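Local coordinates for glycosyl hydrolase family 61, 2 protein (Heterobasidion irregulare TC 32-1, PDB 5NNS), which cleaves the glycosidic bonds of cellulose and related polysaccharides by oxidation at C1 of the sugar, using an active-site copper ion and O2 or H2O2 as cosubstrate, at residues Y36-N50 with S161-L173. Residues are numbered along the deposited sequence; the frame is centred on the assembly and turned at random. Where two conformers were deposited one is given.
Sequences YNPITDPTDASISCN and SNQPQFYPECAQL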
loop_
_atom_site.group_PDB
_atom_site.type_symbol
_atom_site.label_atom_id
_atom_site.label_comp_id
_atom_site.label_asym_id
_atom_site.label_seq_id
_atom_site.Cartn_x
_atom_site.Cartn_y
_atom_site.Cartn_z
ATOM N N TYR A 36 11.092 -5.827 8.834
ATOM C CA TYR A 36 10.186 -6.707 8.085
ATOM C C TYR A 36 8.861 -7.003 8.808
ATOM O O TYR A 36 7.978 -7.599 8.209
ATOM C CB TYR A 36 10.884 -8.048 7.815
ATOM C CG TYR A 36 11.721 -8.119 6.557
ATOM C CD1 TYR A 36 12.278 -6.981 5.971
ATOM C CD2 TYR A 36 11.974 -9.345 5.959
ATOM C CE1 TYR A 36 13.044 -7.072 4.817
ATOM C CE2 TYR A 36 12.738 -9.438 4.812
ATOM C CZ TYR A 36 13.271 -8.300 4.250
ATOM O OH TYR A 36 14.029 -8.395 3.119
ATOM N N ASN A 37 8.739 -6.618 10.081
ATOM C CA ASN A 37 7.603 -6.983 10.927
ATOM C C ASN A 37 6.315 -6.273 10.546
ATOM O O ASN A 37 6.345 -5.116 10.104
ATOM C CB ASN A 37 7.877 -6.633 12.399
ATOM C CG ASN A 37 9.101 -7.328 12.958
ATOM O OD1 ASN A 37 9.571 -8.324 12.418
ATOM N ND2 ASN A 37 9.621 -6.797 14.050
ATOM N N PRO A 38 5.176 -6.947 10.753
ATOM C CA PRO A 38 3.905 -6.286 10.487
ATOM C C PRO A 38 3.546 -5.239 11.540
ATOM O O PRO A 38 4.021 -5.298 12.679
ATOM C CB PRO A 38 2.892 -7.428 10.544
ATOM C CG PRO A 38 3.511 -8.433 11.446
ATOM C CD PRO A 38 4.992 -8.336 11.211
ATOM N N ILE A 39 2.720 -4.289 11.127
ATOM C CA ILE A 39 1.947 -3.459 12.042
ATOM C C ILE A 39 0.698 -4.275 12.370
ATOM O O ILE A 39 -0.035 -4.668 11.466
ATOM C CB ILE A 39 1.610 -2.095 11.398
ATOM C CG1 ILE A 39 2.883 -1.239 11.386
ATOM C CG2 ILE A 39 0.459 -1.405 12.136
ATOM C CD1 ILE A 39 2.806 0.046 10.601
ATOM N N THR A 40 0.484 -4.544 13.657
ATOM C CA THR A 40 -0.609 -5.414 14.126
ATOM C C THR A 40 -1.823 -4.664 14.699
ATOM O O THR A 40 -2.894 -5.254 14.849
ATOM C CB THR A 40 -0.097 -6.408 15.192
ATOM O OG1 THR A 40 0.511 -5.687 16.267
ATOM C CG2 THR A 40 0.943 -7.350 14.592
ATOM N N ASP A 41 -1.651 -3.386 15.040
ATOM C CA ASP A 41 -2.757 -2.547 15.487
ATOM C C ASP A 41 -3.282 -1.802 14.264
ATOM O O ASP A 41 -2.546 -0.987 13.703
ATOM C CB ASP A 41 -2.282 -1.559 16.556
ATOM C CG ASP A 41 -3.414 -0.698 17.130
ATOM O OD1 ASP A 41 -4.595 -0.821 16.723
ATOM O OD2 ASP A 41 -3.103 0.135 18.006
ATOM N N PRO A 42 -4.551 -2.055 13.850
ATOM C CA PRO A 42 -5.075 -1.336 12.679
ATOM C C PRO A 42 -5.152 0.189 12.851
ATOM O O PRO A 42 -5.183 0.897 11.849
ATOM C CB PRO A 42 -6.475 -1.934 12.490
ATOM C CG PRO A 42 -6.856 -2.441 13.831
ATOM C CD PRO A 42 -5.573 -2.953 14.424
ATOM N N THR A 43 -5.170 0.676 14.095
ATOM C CA THR A 43 -5.157 2.118 14.394
ATOM C C THR A 43 -3.770 2.690 14.728
ATOM O O THR A 43 -3.684 3.819 15.202
ATOM C CB THR A 43 -6.102 2.444 15.575
ATOM O OG1 THR A 43 -5.597 1.852 16.779
ATOM C CG2 THR A 43 -7.499 1.928 15.314
ATOM N N ASP A 44 -2.695 1.933 14.485
ATOM C CA ASP A 44 -1.322 2.404 14.751
ATOM C C ASP A 44 -1.073 3.754 14.062
ATOM O O ASP A 44 -1.464 3.951 12.907
ATOM C CB ASP A 44 -0.302 1.362 14.269
ATOM C CG ASP A 44 1.121 1.639 14.745
ATOM O OD1 ASP A 44 1.721 2.643 14.328
ATOM O OD2 ASP A 44 1.663 0.819 15.510
ATOM N N ALA A 45 -0.430 4.676 14.778
ATOM C CA ALA A 45 -0.148 6.027 14.251
ATOM C C ALA A 45 0.702 6.021 12.961
ATOM O O ALA A 45 0.540 6.896 12.110
ATOM C CB ALA A 45 0.520 6.883 15.320
ATOM N N SER A 46 1.581 5.027 12.827
ATOM C CA SER A 46 2.487 4.896 11.677
ATOM C C SER A 46 2.006 3.922 10.582
ATOM O O SER A 46 2.799 3.499 9.736
ATOM C CB SER A 46 3.862 4.452 12.185
ATOM O OG SER A 46 4.382 5.398 13.104
ATOM N N ILE A 47 0.721 3.571 10.580
ATOM C CA ILE A 47 0.205 2.601 9.606
ATOM C C ILE A 47 0.187 3.135 8.163
ATOM O O ILE A 47 0.161 2.338 7.221
ATOM C CB ILE A 47 -1.179 2.030 10.022
ATOM C CG1 ILE A 47 -1.463 0.707 9.276
ATOM C CG2 ILE A 47 -2.288 3.065 9.825
ATOM C CD1 ILE A 47 -2.621 -0.097 9.824
ATOM N N SER A 48 0.231 4.464 7.986
ATOM C CA SER A 48 0.263 5.063 6.650
ATOM C C SER A 48 1.504 4.659 5.855
ATOM O O SER A 48 1.377 4.156 4.740
ATOM C CB SER A 48 0.157 6.592 6.705
ATOM O OG SER A 48 1.184 7.158 7.498
ATOM N N CYS A 49 2.692 4.866 6.432
ATOM C CA CYS A 49 3.951 4.596 5.726
ATOM C C CYS A 49 4.964 3.769 6.517
ATOM O O CYS A 49 6.163 3.803 6.229
ATOM C CB CYS A 49 4.550 5.919 5.239
ATOM S SG CYS A 49 3.477 6.758 4.053
ATOM N N ASN A 50 4.456 2.982 7.473
ATOM C CA ASN A 50 5.250 2.084 8.318
ATOM C C ASN A 50 6.065 2.842 9.362
ATOM O O ASN A 50 5.994 4.064 9.438
ATOM C CB ASN A 50 6.154 1.161 7.477
ATOM C CG ASN A 50 6.189 -0.268 8.001
ATOM O OD1 ASN A 50 6.168 -0.502 9.219
ATOM N ND2 ASN A 50 6.259 -1.230 7.086
ATOM N N SER A 161 -5.139 -16.167 13.417
ATOM C CA SER A 161 -6.476 -15.917 13.977
ATOM C C SER A 161 -6.571 -14.643 14.799
ATOM O O SER A 161 -5.919 -14.524 15.827
ATOM C CB SER A 161 -6.894 -17.083 14.871
ATOM O OG SER A 161 -6.945 -18.272 14.117
ATOM N N ASN A 162 -7.364 -13.690 14.317
ATOM C CA ASN A 162 -7.675 -12.436 15.030
ATOM C C ASN A 162 -6.506 -11.459 15.255
ATOM O O ASN A 162 -6.638 -10.524 16.038
ATOM C CB ASN A 162 -8.404 -12.728 16.351
ATOM C CG ASN A 162 -9.614 -13.621 16.159
ATOM O OD1 ASN A 162 -9.566 -14.816 16.458
ATOM N ND2 ASN A 162 -10.701 -13.052 15.636
ATOM N N GLN A 163 -5.368 -11.707 14.603
ATOM C CA GLN A 163 -4.236 -10.791 14.593
ATOM C C GLN A 163 -4.004 -10.399 13.137
ATOM O O GLN A 163 -3.460 -11.191 12.357
ATOM C CB GLN A 163 -2.973 -11.431 15.179
ATOM C CG GLN A 163 -1.832 -10.432 15.381
ATOM C CD GLN A 163 -0.528 -11.084 15.798
ATOM O OE1 GLN A 163 0.518 -10.824 15.207
ATOM N NE2 GLN A 163 -0.582 -11.933 16.817
ATOM N N PRO A 164 -4.446 -9.190 12.753
ATOM C CA PRO A 164 -4.144 -8.710 11.403
ATOM C C PRO A 164 -2.696 -8.281 11.305
ATOM O O PRO A 164 -2.137 -7.809 12.285
ATOM C CB PRO A 164 -5.068 -7.502 11.238
ATOM C CG PRO A 164 -5.301 -7.020 12.630
ATOM C CD PRO A 164 -5.322 -8.245 13.480
ATOM N N GLN A 165 -2.098 -8.482 10.138
ATOM C CA GLN A 165 -0.728 -8.079 9.887
ATOM C C GLN A 165 -0.713 -7.158 8.673
ATOM O O GLN A 165 -0.832 -7.617 7.531
ATOM C CB GLN A 165 0.133 -9.301 9.646
ATOM C CG GLN A 165 0.320 -10.154 10.890
ATOM C CD GLN A 165 1.172 -11.380 10.635
ATOM O OE1 GLN A 165 1.847 -11.495 9.608
ATOM N NE2 GLN A 165 1.140 -12.311 11.573
ATOM N N PHE A 166 -0.591 -5.861 8.945
ATOM C CA PHE A 166 -0.507 -4.833 7.926
ATOM C C PHE A 166 0.957 -4.604 7.566
ATOM O O PHE A 166 1.792 -4.405 8.454
ATOM C CB PHE A 166 -1.118 -3.530 8.443
ATOM C CG PHE A 166 -2.565 -3.654 8.825
ATOM C CD1 PHE A 166 -3.561 -3.452 7.881
ATOM C CD2 PHE A 166 -2.938 -3.973 10.127
ATOM C CE1 PHE A 166 -4.901 -3.569 8.227
ATOM C CE2 PHE A 166 -4.270 -4.083 10.479
ATOM C CZ PHE A 166 -5.255 -3.884 9.525
ATOM N N TYR A 167 1.263 -4.646 6.270
ATOM C CA TYR A 167 2.617 -4.396 5.762
ATOM C C TYR A 167 2.555 -3.275 4.728
ATOM O O TYR A 167 2.379 -3.547 3.535
ATOM C CB TYR A 167 3.190 -5.644 5.113
ATOM C CG TYR A 167 3.389 -6.821 6.033
ATOM C CD1 TYR A 167 4.546 -6.944 6.795
ATOM C CD2 TYR A 167 2.437 -7.833 6.111
ATOM C CE1 TYR A 167 4.742 -8.038 7.618
ATOM C CE2 TYR A 167 2.619 -8.928 6.933
ATOM C CZ TYR A 167 3.781 -9.034 7.673
ATOM O OH TYR A 167 3.967 -10.103 8.503
ATOM N N PRO A 168 2.673 -2.010 5.180
ATOM C CA PRO A 168 2.589 -0.868 4.278
ATOM C C PRO A 168 3.940 -0.261 3.935
ATOM O O PRO A 168 4.801 -0.176 4.800
ATOM C CB PRO A 168 1.775 0.132 5.095
ATOM C CG PRO A 168 2.181 -0.138 6.504
ATOM C CD PRO A 168 2.645 -1.568 6.588
ATOM N N GLU A 169 4.119 0.152 2.682
ATOM C CA GLU A 169 5.231 1.031 2.294
ATOM C C GLU A 169 4.719 2.163 1.418
ATOM O O GLU A 169 3.670 2.037 0.782
ATOM C CB GLU A 169 6.338 0.264 1.568
ATOM C CG GLU A 169 7.335 -0.430 2.481
ATOM C CD GLU A 169 6.815 -1.720 3.082
ATOM O OE1 GLU A 169 6.246 -2.546 2.335
ATOM O OE2 GLU A 169 6.994 -1.922 4.304
ATOM N N CYS A 170 5.474 3.262 1.402
ATOM C CA CYS A 170 5.128 4.475 0.653
ATOM C C CYS A 170 6.251 4.908 -0.272
ATOM O O CYS A 170 7.421 4.782 0.075
ATOM C CB CYS A 170 4.838 5.614 1.621
ATOM S SG CYS A 170 3.291 5.410 2.520
ATOM N N ALA A 171 5.876 5.430 -1.438
ATOM C CA ALA A 171 6.810 6.015 -2.402
ATOM C C ALA A 171 6.308 7.397 -2.805
ATOM O O ALA A 171 5.102 7.593 -2.951
ATOM C CB ALA A 171 6.929 5.121 -3.621
ATOM N N GLN A 172 7.227 8.349 -2.980
ATOM C CA GLN A 172 6.868 9.709 -3.411
ATOM C C GLN A 172 6.823 9.794 -4.935
ATOM O O GLN A 172 7.751 9.350 -5.610
ATOM C CB GLN A 172 7.848 10.746 -2.848
ATOM C CG GLN A 172 7.796 10.860 -1.332
ATOM C CD GLN A 172 8.570 12.038 -0.753
ATOM O OE1 GLN A 172 8.709 12.147 0.460
ATOM N NE2 GLN A 172 9.063 12.924 -1.608
ATOM N N LEU A 173 5.737 10.351 -5.468
ATOM C CA LEU A 173 5.594 10.577 -6.904
ATOM C C LEU A 173 5.359 12.052 -7.213
ATOM O O LEU A 173 4.849 12.800 -6.377
ATOM C CB LEU A 173 4.419 9.784 -7.475
ATOM C CG LEU A 173 4.325 8.282 -7.220
ATOM C CD1 LEU A 173 3.034 7.760 -7.829
ATOM C CD2 LEU A 173 5.533 7.549 -7.779
HETATM O O HOH W 1 7.366 3.270 3.557
#
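Phe-166 and Ile-39 face each other as one antiparallel hydrogen-bonded pair: Ile-39 N donates to Phe-166 O, and Phe-166 N returns a bond to Ile-39 O, each 2.8 Å. Followed outward, Phe-166 brings CB against Ile-39 O; CG turns anti to the carbonyl carbon (chi1 -60°) and comes under Ile-47 CD1. CD2 meets Ile-39 O at the ring edge (3.3 Å), where the slightly positive aryl hydrogens suit a carbonyl oxygen, and CE2 and CZ finish against CA and CB of Pro-42. A flat apolar ring fits this buried site; CG1 of Ile-47, anti to the backbone N (chi1 -161°) with an extended chain, carries CD1 over one face.

Towards the copper, Pro-38 laps the Tyr-167 ring, CB 3.8 Å from the centroid (CH-pi), its CG and CD both on the same side of the hydroxyl oxygen. That phenol, beside the metal, donates to Gln-165 OE1 (2.8 Å), tying a copper-site tyrosine to a glutamine that probably binds O2, as in related enzymes. One N-H of Asn-50 ND2, the one turned away from OD1, is shared between Pro-168 O (2.9 Å) and Glu-169 OE2 (3.0 Å), so both bonds are bent; placed between two acceptors 2.8 Å apart, it probably eases their repulsion. The Cys-49–Cys-170 disulfide (chi3 -79°) fixes the loop covalently, a water bridging Cys-49 O and Cys-170 N.

The loop lies along strand 165-176, bridging it once and returning at the disulfide; the strand pairs antiparallel with 147-157, whose Arg-152 grips the carbonyls of Ile-47 and Ser-48, and Trp-106 of strand 106-116 packs on the disulfide.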